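Local coordinates for PAN2-PAN3 deadenylation complex catalytic subunit pan2 (Neurospora crassa, PDB 4CZW), which shortens the poly(A) tails of messenger RNA as the catalytic exonuclease subunit of the Pan2-Pan3 deadenylation complex, at residues M57-A71 / L82-K94. Numbering follows the deposited sequence.
With ZN (zinc ion), chain B.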
loop_
_atom_site.group_PDB
_atom_site.type_symbol
_atom_site.label_atom_id
_atom_site.label_comp_id
_atom_site.label_asym_id
_atom_site.label_seq_id
_atom_site.Cartn_x
_atom_site.Cartn_y
_atom_site.Cartn_z
HETATM N N MSE A 57 3.501 7.287 2.244
HETATM C CA MSE A 57 2.408 7.036 3.177
HETATM C C MSE A 57 2.728 5.889 4.131
HETATM O O MSE A 57 2.344 5.920 5.300
HETATM C CB MSE A 57 1.114 6.732 2.420
HETATM C CG MSE A 57 0.551 7.906 1.637
HETATM SE SE MSE A 57 -1.113 7.449 0.731
HETATM C CE MSE A 57 -2.193 7.015 2.293
ATOM N N HIS A 58 3.430 4.878 3.625
ATOM C CA HIS A 58 3.749 3.689 4.412
ATOM C C HIS A 58 4.660 4.004 5.594
ATOM O O HIS A 58 4.508 3.432 6.673
ATOM C CB HIS A 58 4.404 2.623 3.532
ATOM C CG HIS A 58 4.934 1.453 4.301
ATOM N ND1 HIS A 58 6.280 1.249 4.513
ATOM C CD2 HIS A 58 4.297 0.430 4.920
ATOM C CE1 HIS A 58 6.451 0.148 5.223
ATOM N NE2 HIS A 58 5.263 -0.368 5.483
ATOM N N TYR A 59 5.607 4.910 5.383
ATOM C CA TYR A 59 6.538 5.286 6.440
ATOM C C TYR A 59 6.021 6.486 7.222
ATOM O O TYR A 59 6.774 7.160 7.923
ATOM C CB TYR A 59 7.922 5.569 5.857
ATOM C CG TYR A 59 8.590 4.330 5.303
ATOM C CD1 TYR A 59 9.263 3.450 6.141
ATOM C CD2 TYR A 59 8.535 4.032 3.949
ATOM C CE1 TYR A 59 9.869 2.312 5.644
ATOM C CE2 TYR A 59 9.138 2.895 3.442
ATOM C CZ TYR A 59 9.804 2.040 4.294
ATOM O OH TYR A 59 10.407 0.908 3.795
ATOM N N THR A 60 4.724 6.743 7.083
ATOM C CA THR A 60 4.027 7.705 7.925
ATOM C C THR A 60 3.224 6.926 8.960
ATOM O O THR A 60 2.124 6.458 8.664
ATOM C CB THR A 60 3.095 8.620 7.109
ATOM O OG1 THR A 60 3.824 9.207 6.024
ATOM C CG2 THR A 60 2.522 9.722 7.989
ATOM N N PRO A 61 3.782 6.778 10.173
ATOM C CA PRO A 61 3.264 5.935 11.259
ATOM C C PRO A 61 1.755 6.038 11.475
ATOM O O PRO A 61 1.097 5.015 11.665
ATOM C CB PRO A 61 4.017 6.457 12.484
ATOM C CG PRO A 61 5.317 6.917 11.934
ATOM C CD PRO A 61 5.004 7.496 10.580
ATOM N N LEU A 62 1.219 7.254 11.441
ATOM C CA LEU A 62 -0.209 7.458 11.646
ATOM C C LEU A 62 -1.032 6.906 10.488
ATOM O O LEU A 62 -2.153 6.441 10.683
ATOM C CB LEU A 62 -0.514 8.943 11.842
ATOM C CG LEU A 62 -0.048 9.541 13.168
ATOM C CD1 LEU A 62 -0.383 11.020 13.236
ATOM C CD2 LEU A 62 -0.672 8.790 14.335
ATOM N N LEU A 63 -0.472 6.956 9.284
ATOM C CA LEU A 63 -1.160 6.444 8.104
ATOM C C LEU A 63 -1.104 4.922 8.035
ATOM O O LEU A 63 -2.091 4.275 7.686
ATOM C CB LEU A 63 -0.569 7.047 6.828
ATOM C CG LEU A 63 -0.858 8.527 6.574
ATOM C CD1 LEU A 63 -0.278 8.965 5.239
ATOM C CD2 LEU A 63 -2.353 8.790 6.626
ATOM N N ARG A 64 0.053 4.352 8.365
ATOM C CA ARG A 64 0.230 2.903 8.313
ATOM C C ARG A 64 -0.647 2.208 9.350
ATOM O O ARG A 64 -1.295 1.205 9.054
ATOM C CB ARG A 64 1.697 2.519 8.527
ATOM C CG ARG A 64 1.981 1.046 8.252
ATOM C CD ARG A 64 3.240 0.552 8.954
ATOM N NE ARG A 64 4.470 1.073 8.364
ATOM C CZ ARG A 64 5.691 0.741 8.775
ATOM N NH1 ARG A 64 5.845 -0.114 9.778
ATOM N NH2 ARG A 64 6.758 1.260 8.184
ATOM N N ASN A 65 -0.662 2.748 10.565
ATOM C CA ASN A 65 -1.500 2.209 11.629
ATOM C C ASN A 65 -2.978 2.300 11.267
ATOM O O ASN A 65 -3.726 1.336 11.425
ATOM C CB ASN A 65 -1.231 2.944 12.943
ATOM C CG ASN A 65 -2.096 2.438 14.082
ATOM O OD1 ASN A 65 -1.789 1.421 14.705
ATOM N ND2 ASN A 65 -3.183 3.149 14.359
HETATM N N MSE A 66 -3.380 3.467 10.771
HETATM C CA MSE A 66 -4.757 3.725 10.366
HETATM C C MSE A 66 -5.292 2.657 9.415
HETATM O O MSE A 66 -6.402 2.154 9.591
HETATM C CB MSE A 66 -4.851 5.101 9.707
HETATM C CG MSE A 66 -6.251 5.533 9.320
HETATM SE SE MSE A 66 -6.226 7.224 8.350
HETATM C CE MSE A 66 -5.065 8.232 9.543
ATOM N N ALA A 67 -4.489 2.309 8.415
ATOM C CA ALA A 67 -4.890 1.333 7.408
ATOM C C ALA A 67 -4.951 -0.080 7.981
ATOM O O ALA A 67 -5.864 -0.845 7.671
ATOM C CB ALA A 67 -3.938 1.381 6.223
ATOM N N LEU A 68 -3.975 -0.418 8.818
ATOM C CA LEU A 68 -3.894 -1.753 9.400
ATOM C C LEU A 68 -5.021 -2.013 10.395
ATOM O O LEU A 68 -5.549 -3.122 10.465
ATOM C CB LEU A 68 -2.538 -1.957 10.077
ATOM C CG LEU A 68 -1.337 -2.078 9.138
ATOM C CD1 LEU A 68 -0.042 -2.159 9.929
ATOM C CD2 LEU A 68 -1.488 -3.290 8.232
ATOM N N GLN A 69 -5.386 -0.989 11.162
ATOM C CA GLN A 69 -6.467 -1.119 12.134
ATOM C C GLN A 69 -7.805 -1.347 11.437
ATOM O O GLN A 69 -8.713 -1.950 12.006
ATOM C CB GLN A 69 -6.549 0.120 13.030
ATOM C CG GLN A 69 -5.313 0.375 13.883
ATOM C CD GLN A 69 -5.106 -0.668 14.961
ATOM O OE1 GLN A 69 -6.029 -1.397 15.325
ATOM N NE2 GLN A 69 -3.886 -0.745 15.482
ATOM N N HIS A 70 -7.920 -0.864 10.203
ATOM C CA HIS A 70 -9.138 -1.057 9.424
ATOM C C HIS A 70 -9.129 -2.380 8.668
ATOM O O HIS A 70 -10.124 -3.103 8.653
ATOM C CB HIS A 70 -9.338 0.090 8.434
ATOM C CG HIS A 70 -10.439 -0.156 7.450
ATOM N ND1 HIS A 70 -11.772 -0.082 7.791
ATOM C CD2 HIS A 70 -10.405 -0.496 6.140
ATOM C CE1 HIS A 70 -12.512 -0.355 6.732
ATOM N NE2 HIS A 70 -11.707 -0.610 5.716
ATOM N N ALA A 71 -8.001 -2.688 8.034
ATOM C CA ALA A 71 -7.867 -3.908 7.246
ATOM C C ALA A 71 -8.043 -5.157 8.104
ATOM O O ALA A 71 -8.456 -6.208 7.611
ATOM C CB ALA A 71 -6.518 -3.936 6.545
ATOM N N LEU A 82 -8.757 1.527 1.458
ATOM C CA LEU A 82 -8.109 1.532 2.765
ATOM C C LEU A 82 -7.660 0.126 3.151
ATOM O O LEU A 82 -6.585 -0.056 3.724
ATOM C CB LEU A 82 -9.039 2.105 3.833
ATOM C CG LEU A 82 -8.401 2.297 5.211
ATOM C CD1 LEU A 82 -7.118 3.102 5.094
ATOM C CD2 LEU A 82 -9.371 2.973 6.162
ATOM N N CYS A 83 -8.489 -0.865 2.836
ATOM C CA CYS A 83 -8.120 -2.261 3.043
ATOM C C CYS A 83 -6.923 -2.624 2.176
ATOM O O CYS A 83 -5.970 -3.249 2.644
ATOM C CB CYS A 83 -9.296 -3.189 2.731
ATOM S SG CYS A 83 -10.432 -3.454 4.107
ATOM N N GLU A 84 -6.982 -2.221 0.911
ATOM C CA GLU A 84 -5.893 -2.458 -0.025
ATOM C C GLU A 84 -4.623 -1.750 0.434
ATOM O O GLU A 84 -3.518 -2.251 0.230
ATOM C CB GLU A 84 -6.284 -1.995 -1.430
ATOM C CG GLU A 84 -7.531 -2.672 -1.983
ATOM C CD GLU A 84 -7.323 -4.150 -2.258
ATOM O OE1 GLU A 84 -6.165 -4.557 -2.491
ATOM O OE2 GLU A 84 -8.318 -4.905 -2.242
ATOM N N LEU A 85 -4.786 -0.586 1.056
ATOM C CA LEU A 85 -3.656 0.149 1.614
ATOM C C LEU A 85 -3.001 -0.641 2.738
ATOM O O LEU A 85 -1.777 -0.664 2.861
ATOM C CB LEU A 85 -4.097 1.523 2.126
ATOM C CG LEU A 85 -3.904 2.709 1.179
ATOM C CD1 LEU A 85 -4.444 3.983 1.802
ATOM C CD2 LEU A 85 -2.436 2.874 0.826
ATOM N N GLY A 86 -3.824 -1.289 3.556
ATOM C CA GLY A 86 -3.327 -2.114 4.639
ATOM C C GLY A 86 -2.547 -3.304 4.118
ATOM O O GLY A 86 -1.530 -3.691 4.695
ATOM N N TYR A 87 -3.023 -3.881 3.019
ATOM C CA TYR A 87 -2.365 -5.028 2.400
ATOM C C TYR A 87 -0.983 -4.648 1.880
ATOM O O TYR A 87 -0.008 -5.365 2.102
ATOM C CB TYR A 87 -3.216 -5.590 1.259
ATOM C CG TYR A 87 -4.610 -6.015 1.666
ATOM C CD1 TYR A 87 -4.886 -6.419 2.967
ATOM C CD2 TYR A 87 -5.651 -6.012 0.747
ATOM C CE1 TYR A 87 -6.160 -6.806 3.340
ATOM C CE2 TYR A 87 -6.927 -6.398 1.112
ATOM C CZ TYR A 87 -7.176 -6.793 2.408
ATOM O OH TYR A 87 -8.447 -7.177 2.772
ATOM N N VAL A 88 -0.910 -3.516 1.188
ATOM C CA VAL A 88 0.349 -3.031 0.633
ATOM C C VAL A 88 1.332 -2.667 1.740
ATOM O O VAL A 88 2.514 -3.008 1.668
ATOM C CB VAL A 88 0.128 -1.807 -0.279
ATOM C CG1 VAL A 88 1.458 -1.263 -0.777
ATOM C CG2 VAL A 88 -0.768 -2.178 -1.450
ATOM N N PHE A 89 0.837 -1.981 2.766
ATOM C CA PHE A 89 1.665 -1.604 3.907
ATOM C C PHE A 89 2.188 -2.839 4.628
ATOM O O PHE A 89 3.324 -2.861 5.103
ATOM C CB PHE A 89 0.878 -0.726 4.883
ATOM C CG PHE A 89 0.560 0.643 4.351
ATOM C CD1 PHE A 89 1.181 1.124 3.209
ATOM C CD2 PHE A 89 -0.356 1.453 5.000
ATOM C CE1 PHE A 89 0.888 2.383 2.722
ATOM C CE2 PHE A 89 -0.652 2.713 4.520
ATOM C CZ PHE A 89 -0.028 3.180 3.380
ATOM N N ASP A 90 1.348 -3.865 4.702
ATOM C CA ASP A 90 1.714 -5.115 5.352
ATOM C C ASP A 90 2.819 -5.820 4.575
ATOM O O ASP A 90 3.727 -6.404 5.162
ATOM C CB ASP A 90 0.492 -6.026 5.484
ATOM C CG ASP A 90 0.701 -7.140 6.488
ATOM O OD1 ASP A 90 1.520 -6.958 7.413
ATOM O OD2 ASP A 90 0.040 -8.191 6.354
HETATM N N MSE A 91 2.741 -5.755 3.249
HETATM C CA MSE A 91 3.750 -6.373 2.398
HETATM C C MSE A 91 5.092 -5.661 2.520
HETATM O O MSE A 91 6.145 -6.295 2.476
HETATM C CB MSE A 91 3.293 -6.378 0.937
HETATM C CG MSE A 91 2.126 -7.306 0.656
HETATM SE SE MSE A 91 1.752 -7.492 -1.248
HETATM C CE MSE A 91 1.322 -5.640 -1.674
ATOM N N LEU A 92 5.047 -4.342 2.677
ATOM C CA LEU A 92 6.264 -3.543 2.770
ATOM C C LEU A 92 6.970 -3.725 4.110
ATOM O O LEU A 92 8.162 -3.447 4.232
ATOM C CB LEU A 92 5.947 -2.063 2.543
ATOM C CG LEU A 92 5.460 -1.694 1.141
ATOM C CD1 LEU A 92 5.163 -0.205 1.043
ATOM C CD2 LEU A 92 6.482 -2.109 0.095
ATOM N N GLN A 93 6.235 -4.193 5.114
ATOM C CA GLN A 93 6.816 -4.409 6.436
ATOM C C GLN A 93 7.121 -5.887 6.675
ATOM O O GLN A 93 7.941 -6.226 7.527
ATOM C CB GLN A 93 5.887 -3.874 7.530
ATOM C CG GLN A 93 4.570 -4.617 7.664
ATOM C CD GLN A 93 3.677 -4.027 8.738
ATOM O OE1 GLN A 93 3.981 -2.981 9.311
ATOM N NE2 GLN A 93 2.565 -4.700 9.019
ATOM N N LYS A 94 6.462 -6.762 5.921
ATOM C CA LYS A 94 6.731 -8.195 6.001
ATOM C C LYS A 94 7.793 -8.619 4.993
ATOM O O LYS A 94 8.589 -9.518 5.263
ATOM C CB LYS A 94 5.459 -9.012 5.760
ATOM C CG LYS A 94 4.454 -9.003 6.896
ATOM C CD LYS A 94 3.470 -10.154 6.736
ATOM C CE LYS A 94 2.309 -10.038 7.705
ATOM N NZ LYS A 94 2.764 -9.796 9.099
HETATM ZN ZN ZN B . -12.150 -1.904 4.209
HETATM O O HOH W 1 -9.164 -6.572 5.099
#
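F89 and A67 show how two helices joined by a short loop can pack closely through interlocking side chains. The ring of F89 enters a hole formed by M57, H58, R64 and A67; H58 CA lies over one face, 4.0 Å from the ring centroid, and L63 O meets the ring edge. A67 answers as a knob of its own among L82, L85, G86 and F89. Helices 61-71 and 82-94 approach to 7.7 Å between axes at -114°, and near their closest approach G86 CA lies 4.7 Å from A67 CA and 4.1 Å from A71 CB. The H58 ring is enclosed as well. With CG anti to the backbone N (chi1 172°), it slides past F89 in the reverse direction, taking L92 CB over one face and R64 NE over the other. That same NE donates to H58 O at 2.9 Å, nearly in the guanidinium plane, so R64 ties the end of helix 51-58 to helix 61-71.

Packing is looser toward the partly exposed R64 and Q93, whose guanidinium and amide planes stand almost perpendicular. Q93 NE2 donates to D90 OD1, while L68 CD1 rests 3.8 Å from the same nitrogen. At the opposite end the contact is fixed by metal: H70 NE2 binds the zinc ion at 2.0 Å, C83 SG binds the same ion at 2.3 Å, and L82 CD2 packs against the H70 ring. Beyond it, one water bridges A71 O and Y87 OH. Y87 also meets Y533 and W537, linking this corner to the exonuclease domain. C75 and C80 complete a zinc site of three cysteines and one histidine that staples two crossing helices together within the ubiquitin-protease-like scaffold domain of Pan2, predicted to be catalytically inactive.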